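Local coordinates for protein COMB10 (Helicobacter pylori, PDB 2BHV) that probably serves, through its periplasmic domain, as a VirB10-like core subunit of the Com type IV secretion system, at residues P49-T54 / Q67-I72; K87-Y92 / R109-H114. One frame throughout, in Å; residues are numbered along the deposited sequence.

Contact 1: P49-T54 / Q67-I72; sequences PAFLIT and QVESDI
Ala50 and Val68 face each other as an antiparallel non-hydrogen-bonded pair, followed by the hydrogen-bonded pair Phe51 and Gln67, where each residue's N binds the other's O: Gln67 N to Phe51 O spans 2.8 Å and Phe51 N to Gln67 O 3.1 Å. A third bond, Glu69 N to Pro49 O (2.8 Å), carries the pairing just past the end of strand 62-68. On the face bearing Phe51 and Gln67, the two side chains run side by side. Gln67 CB sits over one face of the Phe51 ring, offset toward the rim and 4.0 Å from the centroid, a CH-pi contact. Because CG of Gln67 is anti to the backbone N (chi1 -165°) and the chain stays extended beyond it, the amide also reaches the ring, with OE1 3.6 Å from Phe51 CZ and the two planes 57° apart. Glu69 CG comes to the edge of the same ring, in its plane, 3.8 Å from Phe51 CD2. Ile53 CD1 reaches the same Gln67 CB from another side, at 3.9 Å. The carboxylate of Glu69 has its main partner elsewhere, since OE1 forms a salt bridge with Arg221 NE. Strand 48-52 lies between strands 62-68 and 221-226 in the mixed sheet, its Ala50 backbone bonding to Val222 on the side away from Gln67, while Val68 packs against Val88 of strand 87-94 and Ile82 of strand 80-82.

Contact 2: K87-Y92 / R109-H114; sequences KVIGYY and RIITPH
Ile89 N donates to Arg109 O in a nearly linear bond of 2.7 Å, with 175° at the hydrogen and the donor nearly along the C=O axis. It belongs to an antiparallel beta hairpin, strands 87-94 and 103-111, whose segments 87-92 and 109-111 have axes that approach to 4.7 Å, with N-to-C directions 155° apart. The return bond, Arg109 N to Ile89 O, is longer at 3.3 Å. Two residues along, Lys87 and Ile111 form the other hydrogen-bonded pair: Lys87 O accepts from Ile111 N at 2.8 Å, and Lys87 N donates to Ile111 O. Between these two pairs lies Val88 with Ile110, a non-hydrogen-bonded pair whose side chains run side by side on one face of the sheet and meet CG1 to CG1 at 4.0 Å. The other face, carrying Lys87, Ile89, Arg109 and Ile111, combines apolar and charged groups. Ile89 CD1 touches Ile111 CD1 at 3.6 Å as the two side chains cross. That same methyl group lies over the centre of the Arg109 guanidinium, so a flat cationic group rests on aliphatic carbon. Arg109 CG stands between the backbone N and the carbonyl carbon (chi1 73°), and the chain then extends to NE alongside Ile89. Across the sheet, Arg109 also packs against Asn117 and Met119 of strand 117-119. At the guanidinium edge, in its plane, Tyr91 OH approaches Arg109 NH1 to 3.9 Å, a contact without a hydrogen bond.

In the fold
From the N terminus, strand 48-52 comes first, and contact 1 closes when strand 62-68 returns beside it, spanning 12 residues that hold strand 56-57 and the start of strand 62-68 itself. The chain then passes through the small two-stranded sheet of 72-73 and 80-82 before contact 2 opens at residue 87 and closes at 109, across the turn of its hairpin. The two loops therefore follow in series, neither enclosing nor crossing the other. Spatially they adjoin, with centres 10 Å apart, because strands 62-68 and 87-94 are neighbours. Val68 CG2 meets Val88 CG2 at 3.7 Å between them, and the contacts together span four adjacent strands of the mixed sheet, 48-52, 62-68, 87-94 and 103-111.

Contact 1: P49-T54 / Q67-I72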
loop_
_atom_site.group_PDB
_atom_site.type_symbol
_atom_site.label_atom_id
_atom_site.label_comp_id
_atom_site.label_asym_id
_atom_site.label_seq_id
_atom_site.Cartn_x
_atom_site.Cartn_y
_atom_site.Cartn_z
ATOM N N PRO A 49 31.589 -10.622 -2.985
ATOM C CA PRO A 49 31.068 -10.061 -1.755
ATOM C C PRO A 49 31.711 -8.708 -1.435
ATOM O O PRO A 49 32.925 -8.545 -1.541
ATOM C CB PRO A 49 31.446 -11.105 -0.718
ATOM C CG PRO A 49 32.669 -11.727 -1.266
ATOM C CD PRO A 49 32.543 -11.710 -2.739
ATOM N N ALA A 50 30.885 -7.744 -1.064
ATOM C CA ALA A 50 31.363 -6.416 -0.738
ATOM C C ALA A 50 30.470 -5.796 0.323
ATOM O O ALA A 50 29.323 -6.208 0.510
ATOM C CB ALA A 50 31.410 -5.541 -1.980
ATOM N N PHE A 51 31.009 -4.816 1.030
ATOM C CA PHE A 51 30.230 -4.020 1.950
ATOM C C PHE A 51 30.251 -2.559 1.528
ATOM O O PHE A 51 31.236 -2.097 0.945
ATOM C CB PHE A 51 30.715 -4.193 3.399
ATOM C CG PHE A 51 32.127 -3.693 3.659
ATOM C CD1 PHE A 51 32.353 -2.377 4.053
ATOM C CD2 PHE A 51 33.219 -4.557 3.563
ATOM C CE1 PHE A 51 33.643 -1.921 4.314
ATOM C CE2 PHE A 51 34.500 -4.110 3.811
ATOM C CZ PHE A 51 34.715 -2.792 4.190
ATOM N N LEU A 52 29.161 -1.842 1.817
ATOM C CA LEU A 52 29.031 -0.449 1.414
ATOM C C LEU A 52 29.724 0.474 2.383
ATOM O O LEU A 52 29.489 0.393 3.589
ATOM C CB LEU A 52 27.572 -0.055 1.340
ATOM C CG LEU A 52 26.652 -0.762 0.351
ATOM C CD1 LEU A 52 25.266 -0.148 0.434
ATOM C CD2 LEU A 52 27.193 -0.685 -1.079
ATOM N N ILE A 53 30.574 1.352 1.845
ATOM C CA ILE A 53 31.250 2.389 2.624
ATOM C C ILE A 53 30.356 3.614 2.694
ATOM O O ILE A 53 30.367 4.339 3.672
ATOM C CB ILE A 53 32.623 2.751 2.006
ATOM C CG1 ILE A 53 33.573 1.561 2.114
ATOM C CG2 ILE A 53 33.233 3.959 2.686
ATOM C CD1 ILE A 53 34.700 1.588 1.099
ATOM N N THR A 54 29.563 3.811 1.653
ATOM C CA THR A 54 28.684 4.965 1.502
ATOM C C THR A 54 27.238 4.499 1.546
ATOM O O THR A 54 26.934 3.451 1.003
ATOM C CB THR A 54 28.962 5.627 0.147
ATOM O OG1 THR A 54 30.170 6.391 0.249
ATOM C CG2 THR A 54 27.810 6.538 -0.311
ATOM N N GLN A 67 33.435 -1.996 -0.846
ATOM C CA GLN A 67 34.741 -2.597 -0.728
ATOM C C GLN A 67 34.687 -4.114 -0.808
ATOM O O GLN A 67 33.954 -4.747 -0.083
ATOM C CB GLN A 67 35.381 -2.175 0.568
ATOM C CG GLN A 67 36.840 -2.470 0.577
ATOM C CD GLN A 67 37.482 -2.119 1.861
ATOM O OE1 GLN A 67 37.904 -2.998 2.596
ATOM N NE2 GLN A 67 37.575 -0.826 2.148
ATOM N N VAL A 68 35.489 -4.688 -1.695
ATOM C CA VAL A 68 35.473 -6.126 -1.949
ATOM C C VAL A 68 36.057 -6.878 -0.760
ATOM O O VAL A 68 37.086 -6.486 -0.219
ATOM C CB VAL A 68 36.226 -6.477 -3.246
ATOM C CG1 VAL A 68 36.108 -7.956 -3.532
ATOM C CG2 VAL A 68 35.663 -5.696 -4.407
ATOM N N GLU A 69 35.399 -7.962 -0.361
ATOM C CA GLU A 69 35.735 -8.629 0.900
ATOM C C GLU A 69 36.758 -9.754 0.811
ATOM O O GLU A 69 37.269 -10.194 1.832
ATOM C CB GLU A 69 34.473 -9.117 1.600
ATOM C CG GLU A 69 33.626 -7.993 2.113
ATOM C CD GLU A 69 32.476 -8.474 2.931
ATOM O OE1 GLU A 69 32.697 -9.070 3.994
ATOM O OE2 GLU A 69 31.328 -8.251 2.512
ATOM N N SER A 70 37.060 -10.214 -0.398
ATOM C CA SER A 70 38.017 -11.307 -0.599
ATOM C C SER A 70 38.495 -11.352 -2.038
ATOM O O SER A 70 37.818 -10.842 -2.934
ATOM C CB SER A 70 37.384 -12.649 -0.231
ATOM O OG SER A 70 36.141 -12.815 -0.883
ATOM N N ASP A 71 39.656 -11.968 -2.257
ATOM C CA ASP A 71 40.222 -12.090 -3.596
ATOM C C ASP A 71 39.261 -12.772 -4.562
ATOM O O ASP A 71 38.633 -13.773 -4.222
ATOM C CB ASP A 71 41.522 -12.880 -3.557
ATOM C CG ASP A 71 42.644 -12.131 -2.889
ATOM O OD1 ASP A 71 42.688 -10.887 -2.986
ATOM O OD2 ASP A 71 43.495 -12.800 -2.268
ATOM N N ILE A 72 39.153 -12.214 -5.762
ATOM C CA ILE A 72 38.345 -12.811 -6.807
ATOM C C ILE A 72 39.260 -13.402 -7.882
ATOM O O ILE A 72 39.984 -12.685 -8.556
ATOM C CB ILE A 72 37.346 -11.802 -7.417
ATOM C CG1 ILE A 72 36.632 -11.019 -6.310
ATOM C CG2 ILE A 72 36.353 -12.518 -8.344
ATOM C CD1 ILE A 72 35.865 -11.869 -5.323
#

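Contact 2: K87-Y92 / R109-H114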
loop_
_atom_site.group_PDB
_atom_site.type_symbol
_atom_site.label_atom_id
_atom_site.label_comp_id
_atom_site.label_asym_id
_atom_site.label_seq_id
_atom_site.Cartn_x
_atom_site.Cartn_y
_atom_site.Cartn_z
ATOM N N LYS A 87 38.184 -1.020 -3.977
ATOM C CA LYS A 87 37.009 -0.189 -3.922
ATOM C C LYS A 87 36.228 -0.385 -5.217
ATOM O O LYS A 87 36.823 -0.469 -6.290
ATOM C CB LYS A 87 37.409 1.271 -3.734
ATOM C CG LYS A 87 37.528 1.732 -2.275
ATOM C CD LYS A 87 38.157 0.682 -1.322
ATOM C CE LYS A 87 39.237 1.296 -0.405
ATOM N NZ LYS A 87 38.856 2.597 0.225
ATOM N N VAL A 88 34.902 -0.492 -5.114
ATOM C CA VAL A 88 34.035 -0.476 -6.296
ATOM C C VAL A 88 33.224 0.797 -6.280
ATOM O O VAL A 88 32.546 1.096 -5.296
ATOM C CB VAL A 88 33.055 -1.677 -6.349
ATOM C CG1 VAL A 88 32.530 -1.865 -7.766
ATOM C CG2 VAL A 88 33.719 -2.955 -5.880
ATOM N N ILE A 89 33.300 1.557 -7.359
ATOM C CA ILE A 89 32.580 2.820 -7.430
ATOM C C ILE A 89 31.364 2.661 -8.325
ATOM O O ILE A 89 31.476 2.220 -9.475
ATOM C CB ILE A 89 33.486 3.962 -7.918
ATOM C CG1 ILE A 89 34.667 4.126 -6.970
ATOM C CG2 ILE A 89 32.714 5.251 -8.019
ATOM C CD1 ILE A 89 35.833 4.862 -7.577
ATOM N N GLY A 90 30.202 3.010 -7.779
ATOM C CA GLY A 90 28.942 2.947 -8.507
ATOM C C GLY A 90 28.116 4.223 -8.425
ATOM O O GLY A 90 28.382 5.097 -7.601
ATOM N N TYR A 91 27.110 4.322 -9.293
ATOM C CA TYR A 91 26.183 5.433 -9.287
ATOM C C TYR A 91 24.797 4.861 -9.245
ATOM O O TYR A 91 24.510 3.897 -9.925
ATOM C CB TYR A 91 26.387 6.298 -10.524
ATOM C CG TYR A 91 27.776 6.855 -10.597
ATOM C CD1 TYR A 91 28.116 8.025 -9.921
ATOM C CD2 TYR A 91 28.771 6.202 -11.313
ATOM C CE1 TYR A 91 29.417 8.539 -9.966
ATOM C CE2 TYR A 91 30.074 6.704 -11.366
ATOM C CZ TYR A 91 30.386 7.866 -10.691
ATOM O OH TYR A 91 31.665 8.342 -10.755
ATOM N N TYR A 92 23.948 5.444 -8.417
ATOM C CA TYR A 92 22.639 4.884 -8.158
ATOM C C TYR A 92 21.543 5.924 -8.322
ATOM O O TYR A 92 21.771 7.119 -8.090
ATOM C CB TYR A 92 22.575 4.290 -6.750
ATOM C CG TYR A 92 22.616 5.313 -5.610
ATOM C CD1 TYR A 92 21.441 5.919 -5.138
ATOM C CD2 TYR A 92 23.822 5.657 -4.992
ATOM C CE1 TYR A 92 21.466 6.827 -4.105
ATOM C CE2 TYR A 92 23.857 6.576 -3.952
ATOM C CZ TYR A 92 22.671 7.156 -3.511
ATOM O OH TYR A 92 22.691 8.079 -2.477
ATOM N N ARG A 109 33.468 1.563 -12.010
ATOM C CA ARG A 109 34.867 1.135 -11.941
ATOM C C ARG A 109 35.313 0.546 -10.617
ATOM O O ARG A 109 34.727 0.823 -9.572
ATOM C CB ARG A 109 35.834 2.221 -12.429
ATOM C CG ARG A 109 36.048 3.410 -11.513
ATOM C CD ARG A 109 36.891 4.488 -12.247
ATOM N NE ARG A 109 37.153 5.674 -11.426
ATOM C CZ ARG A 109 36.239 6.606 -11.106
ATOM N NH1 ARG A 109 34.967 6.500 -11.539
ATOM N NH2 ARG A 109 36.593 7.653 -10.343
ATOM N N ILE A 110 36.344 -0.293 -10.699
ATOM C CA ILE A 110 36.966 -0.931 -9.544
ATOM C C ILE A 110 38.394 -0.408 -9.416
ATOM O O ILE A 110 39.137 -0.404 -10.392
ATOM C CB ILE A 110 37.034 -2.458 -9.715
ATOM C CG1 ILE A 110 35.638 -3.053 -9.918
ATOM C CG2 ILE A 110 37.716 -3.109 -8.522
ATOM C CD1 ILE A 110 35.638 -4.445 -10.571
ATOM N N ILE A 111 38.769 0.043 -8.219
ATOM C CA ILE A 111 40.137 0.482 -7.955
ATOM C C ILE A 111 40.825 -0.492 -7.002
ATOM O O ILE A 111 40.414 -0.630 -5.844
ATOM C CB ILE A 111 40.187 1.921 -7.392
ATOM C CG1 ILE A 111 39.489 2.891 -8.358
ATOM C CG2 ILE A 111 41.635 2.338 -7.123
ATOM C CD1 ILE A 111 39.357 4.318 -7.831
ATOM N N THR A 112 41.858 -1.180 -7.490
ATOM C CA THR A 112 42.569 -2.145 -6.656
ATOM C C THR A 112 43.413 -1.413 -5.607
ATOM O O THR A 112 43.724 -0.228 -5.764
ATOM C CB THR A 112 43.461 -3.139 -7.466
ATOM O OG1 THR A 112 44.635 -2.469 -7.972
ATOM C CG2 THR A 112 42.677 -3.817 -8.589
ATOM N N PRO A 113 43.781 -2.113 -4.525
ATOM C CA PRO A 113 44.561 -1.481 -3.473
ATOM C C PRO A 113 45.904 -0.921 -3.983
ATOM O O PRO A 113 46.437 0.056 -3.415
ATOM C CB PRO A 113 44.800 -2.628 -2.488
ATOM C CG PRO A 113 43.697 -3.591 -2.753
ATOM C CD PRO A 113 43.493 -3.526 -4.220
ATOM N N HIS A 114 46.452 -1.531 -5.030
ATOM C CA HIS A 114 47.675 -1.004 -5.625
ATOM C C HIS A 114 47.405 0.181 -6.532
ATOM O O HIS A 114 48.328 0.903 -6.891
ATOM C CB HIS A 114 48.464 -2.096 -6.344
ATOM C CG HIS A 114 49.358 -2.879 -5.429
ATOM N ND1 HIS A 114 49.184 -2.901 -4.053
ATOM C CD2 HIS A 114 50.425 -3.676 -5.684
ATOM C CE1 HIS A 114 50.112 -3.666 -3.503
ATOM N NE2 HIS A 114 50.875 -4.155 -4.471
#